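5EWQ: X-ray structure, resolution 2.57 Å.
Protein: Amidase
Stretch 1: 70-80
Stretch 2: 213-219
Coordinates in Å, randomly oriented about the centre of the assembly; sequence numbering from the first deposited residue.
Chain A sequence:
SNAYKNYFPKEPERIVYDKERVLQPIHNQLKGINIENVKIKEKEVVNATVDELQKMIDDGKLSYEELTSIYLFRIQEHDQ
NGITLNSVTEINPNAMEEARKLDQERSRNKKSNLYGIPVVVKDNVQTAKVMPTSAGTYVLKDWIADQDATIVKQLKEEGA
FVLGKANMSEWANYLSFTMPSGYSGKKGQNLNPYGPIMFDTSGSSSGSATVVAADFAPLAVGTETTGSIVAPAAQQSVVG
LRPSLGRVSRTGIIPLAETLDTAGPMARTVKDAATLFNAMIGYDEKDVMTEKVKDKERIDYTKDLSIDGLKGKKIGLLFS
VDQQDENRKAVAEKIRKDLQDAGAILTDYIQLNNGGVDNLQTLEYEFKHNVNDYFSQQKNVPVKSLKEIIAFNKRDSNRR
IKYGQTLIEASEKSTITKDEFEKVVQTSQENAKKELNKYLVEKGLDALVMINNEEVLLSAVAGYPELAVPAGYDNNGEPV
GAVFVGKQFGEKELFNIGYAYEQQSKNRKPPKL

Stretch 1 70-80: IYLFRIQEHDQ
Stretch 2, residues 213-219: AADFAPL

How do the two stretches meet? Stretch 1 from Ile70 onward continues a helix that begins earlier in the chain, with phi/psi near -65/-40 from Ile70 to Gln76, then Glu77 at -96/-21, His78 at -120/-33 and Asp79 at -88/-43 as it loosens into a wider pi-type turn at 75-79. Stretch 2 has no regular structure: Ala214 (-96/13) leaves a helix, Asp215 takes left-handed angles (56/46), Phe216 follows at -90/-11, and Ala217 is extended (-167/150). The backbones come closest where Tyr71 CA lies 4.9 Å from Phe216 CA; His78 CA and Ala214 CA stand 8.5 Å apart.

What satisfies Ala214 O, just past its helix? Arg74 (chi1 m, chi2 t, chi3 p, chi4 87°) has its CA-to-CB bond directed toward stretch 2 and gives Ala214 O a hydrogen bond from NH2, 3.0 Å long at 154°, plus a weak one from NE at 3.4 Å and 137°. Arg74 NE also lies 3.2 Å from Asp215 O. Arg74 NH1 and Asp215 OD2 are hydrogen-bonded elsewhere in the structure.

Where does Phe216 put its ring? With chi1 at -64° and chi2 at -25°, it has Ile75 CA over one face and His78 CB at its edge, Phe216 CZ to His78 CB being 3.7 Å. Ile75 CG1 packs 3.8 Å from Phe216 CB. Asp79 OD1 lies 3.6 Å from Phe216 CE2; both Asp79 carboxylate oxygens are hydrogen-bonded elsewhere in the structure, and Asp79 OD2 also accepts from Gln80 NE2 at 2.6 Å. Arg74 O accepts from His78 N at 2.7 Å, and Ile75 O from Gln80 N at 3.0 Å.

What holds Tyr71? Its ring (chi1 m, chi2 -43°) receives Ala217 CA over one face, 3.9 Å from the centroid, a CH-pi contact. Asp215 O sits at the edge, 3.2 Å from Tyr71 CD1, and Pro218 CD packs 3.4 Å from Tyr71 CE2.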

# COMPACT_ATOMS: atom_id res chain seq x y z
N ILE A 70 -18.65 -10.38 -6.94
CA ILE A 70 -18.40 -10.89 -5.59
C ILE A 70 -17.76 -9.82 -4.71
O ILE A 70 -18.20 -9.60 -3.58
CB ILE A 70 -17.49 -12.13 -5.63
CG1 ILE A 70 -18.16 -13.27 -6.39
CG2 ILE A 70 -17.14 -12.58 -4.22
CD1 ILE A 70 -17.31 -14.51 -6.53
N TYR A 71 -16.74 -9.16 -5.23
CA TYR A 71 -16.03 -8.12 -4.49
C TYR A 71 -16.95 -6.96 -4.13
O TYR A 71 -16.97 -6.50 -2.99
CB TYR A 71 -14.83 -7.62 -5.30
CG TYR A 71 -13.71 -8.62 -5.38
CD1 TYR A 71 -13.32 -9.35 -4.26
CD2 TYR A 71 -13.05 -8.86 -6.58
CE1 TYR A 71 -12.29 -10.27 -4.33
CE2 TYR A 71 -12.03 -9.79 -6.66
CZ TYR A 71 -11.65 -10.49 -5.53
OH TYR A 71 -10.63 -11.41 -5.60
N LEU A 72 -17.72 -6.49 -5.11
CA LEU A 72 -18.68 -5.41 -4.89
C LEU A 72 -19.72 -5.82 -3.85
O LEU A 72 -20.13 -5.00 -3.02
CB LEU A 72 -19.38 -5.03 -6.20
CG LEU A 72 -18.50 -4.43 -7.30
CD1 LEU A 72 -19.33 -4.12 -8.53
CD2 LEU A 72 -17.78 -3.19 -6.80
N PHE A 73 -20.12 -7.08 -3.89
CA PHE A 73 -21.09 -7.60 -2.93
C PHE A 73 -20.50 -7.66 -1.53
O PHE A 73 -21.18 -7.36 -0.54
CB PHE A 73 -21.57 -8.99 -3.36
CG PHE A 73 -22.55 -9.62 -2.42
CD1 PHE A 73 -23.83 -9.12 -2.29
CD2 PHE A 73 -22.19 -10.72 -1.66
CE1 PHE A 73 -24.74 -9.70 -1.42
CE2 PHE A 73 -23.09 -11.31 -0.79
CZ PHE A 73 -24.37 -10.79 -0.67
N ARG A 74 -19.23 -8.02 -1.44
CA ARG A 74 -18.54 -8.10 -0.15
C ARG A 74 -18.30 -6.71 0.43
O ARG A 74 -18.43 -6.51 1.64
CB ARG A 74 -17.21 -8.85 -0.29
CG ARG A 74 -17.37 -10.33 -0.58
CD ARG A 74 -16.02 -11.04 -0.60
NE ARG A 74 -15.32 -10.90 0.67
CZ ARG A 74 -15.48 -11.73 1.70
NH1 ARG A 74 -16.31 -12.76 1.61
NH2 ARG A 74 -14.80 -11.53 2.82
N ILE A 75 -17.96 -5.75 -0.42
CA ILE A 75 -17.77 -4.37 0.01
C ILE A 75 -19.09 -3.80 0.52
O ILE A 75 -19.12 -3.05 1.50
CB ILE A 75 -17.23 -3.49 -1.14
CG1 ILE A 75 -15.84 -3.96 -1.56
CG2 ILE A 75 -17.17 -2.03 -0.72
CD1 ILE A 75 -15.28 -3.22 -2.75
N GLN A 76 -20.18 -4.18 -0.13
CA GLN A 76 -21.51 -3.71 0.26
C GLN A 76 -21.95 -4.30 1.59
O GLN A 76 -22.62 -3.63 2.39
CB GLN A 76 -22.53 -4.05 -0.83
CG GLN A 76 -23.95 -3.60 -0.53
CD GLN A 76 -24.92 -3.94 -1.64
OE1 GLN A 76 -25.26 -3.09 -2.46
NE2 GLN A 76 -25.37 -5.19 -1.66
N GLU A 77 -21.58 -5.55 1.84
CA GLU A 77 -22.06 -6.27 3.02
C GLU A 77 -21.08 -6.23 4.20
O GLU A 77 -21.48 -6.44 5.34
CB GLU A 77 -22.35 -7.73 2.66
CG GLU A 77 -23.50 -7.91 1.68
CD GLU A 77 -24.85 -7.61 2.29
OE1 GLU A 77 -25.12 -8.10 3.41
OE2 GLU A 77 -25.65 -6.89 1.65
N HIS A 78 -19.81 -5.96 3.93
CA HIS A 78 -18.79 -6.02 4.97
C HIS A 78 -18.06 -4.70 5.20
O HIS A 78 -17.67 -4.39 6.33
CB HIS A 78 -17.77 -7.12 4.65
CG HIS A 78 -18.34 -8.50 4.70
ND1 HIS A 78 -19.28 -8.89 5.63
CD2 HIS A 78 -18.10 -9.59 3.93
CE1 HIS A 78 -19.60 -10.15 5.43
NE2 HIS A 78 -18.89 -10.60 4.41
N ASP A 79 -17.87 -3.92 4.15
CA ASP A 79 -17.11 -2.68 4.27
C ASP A 79 -18.00 -1.50 4.66
O ASP A 79 -17.62 -0.70 5.51
CB ASP A 79 -16.38 -2.37 2.96
CG ASP A 79 -15.44 -1.17 3.08
OD1 ASP A 79 -14.30 -1.36 3.56
OD2 ASP A 79 -15.85 -0.05 2.70
N GLN A 80 -19.17 -1.40 4.04
CA GLN A 80 -20.10 -0.32 4.35
C GLN A 80 -21.28 -0.82 5.17
O GLN A 80 -22.13 -0.04 5.60
CB GLN A 80 -20.59 0.34 3.06
CG GLN A 80 -19.48 0.97 2.23
CD GLN A 80 -18.72 2.05 2.99
OE1 GLN A 80 -19.32 2.94 3.58
NE2 GLN A 80 -17.40 1.96 2.98
N ALA A 213 -6.97 -7.92 2.58
CA ALA A 213 -7.09 -8.72 3.79
C ALA A 213 -8.50 -9.29 3.93
O ALA A 213 -8.67 -10.45 4.30
CB ALA A 213 -6.74 -7.89 5.01
N ALA A 214 -9.50 -8.47 3.61
CA ALA A 214 -10.89 -8.88 3.73
C ALA A 214 -11.45 -9.38 2.41
O ALA A 214 -12.66 -9.55 2.25
CB ALA A 214 -11.73 -7.73 4.26
N ASP A 215 -10.55 -9.62 1.45
CA ASP A 215 -10.91 -10.11 0.12
C ASP A 215 -11.93 -9.21 -0.58
O ASP A 215 -12.91 -9.70 -1.14
CB ASP A 215 -11.44 -11.54 0.20
CG ASP A 215 -10.37 -12.54 0.58
OD1 ASP A 215 -10.16 -12.76 1.79
OD2 ASP A 215 -9.73 -13.11 -0.33
N PHE A 216 -11.69 -7.90 -0.54
CA PHE A 216 -12.50 -6.95 -1.29
C PHE A 216 -11.88 -6.75 -2.66
O PHE A 216 -12.48 -6.14 -3.55
CB PHE A 216 -12.60 -5.62 -0.55
CG PHE A 216 -13.32 -5.71 0.77
CD1 PHE A 216 -14.25 -6.71 1.00
CD2 PHE A 216 -13.07 -4.79 1.77
CE1 PHE A 216 -14.91 -6.79 2.21
CE2 PHE A 216 -13.73 -4.87 2.99
CZ PHE A 216 -14.65 -5.87 3.21
N ALA A 217 -10.66 -7.27 -2.83
CA ALA A 217 -9.91 -7.16 -4.07
C ALA A 217 -8.72 -8.11 -4.04
O ALA A 217 -8.19 -8.41 -2.97
CB ALA A 217 -9.44 -5.72 -4.28
N PRO A 218 -8.31 -8.61 -5.22
CA PRO A 218 -7.15 -9.51 -5.28
C PRO A 218 -5.85 -8.76 -5.02
O PRO A 218 -4.98 -9.25 -4.31
CB PRO A 218 -7.19 -10.05 -6.72
CG PRO A 218 -8.52 -9.65 -7.27
CD PRO A 218 -8.91 -8.41 -6.55
N LEU A 219 -5.74 -7.56 -5.60
CA LEU A 219 -4.54 -6.75 -5.48
C LEU A 219 -4.87 -5.32 -5.10
O LEU A 219 -6.01 -4.87 -5.26
CB LEU A 219 -3.76 -6.78 -6.80
CG LEU A 219 -3.39 -8.17 -7.31
CD1 LEU A 219 -2.76 -8.08 -8.68
CD2 LEU A 219 -2.46 -8.86 -6.34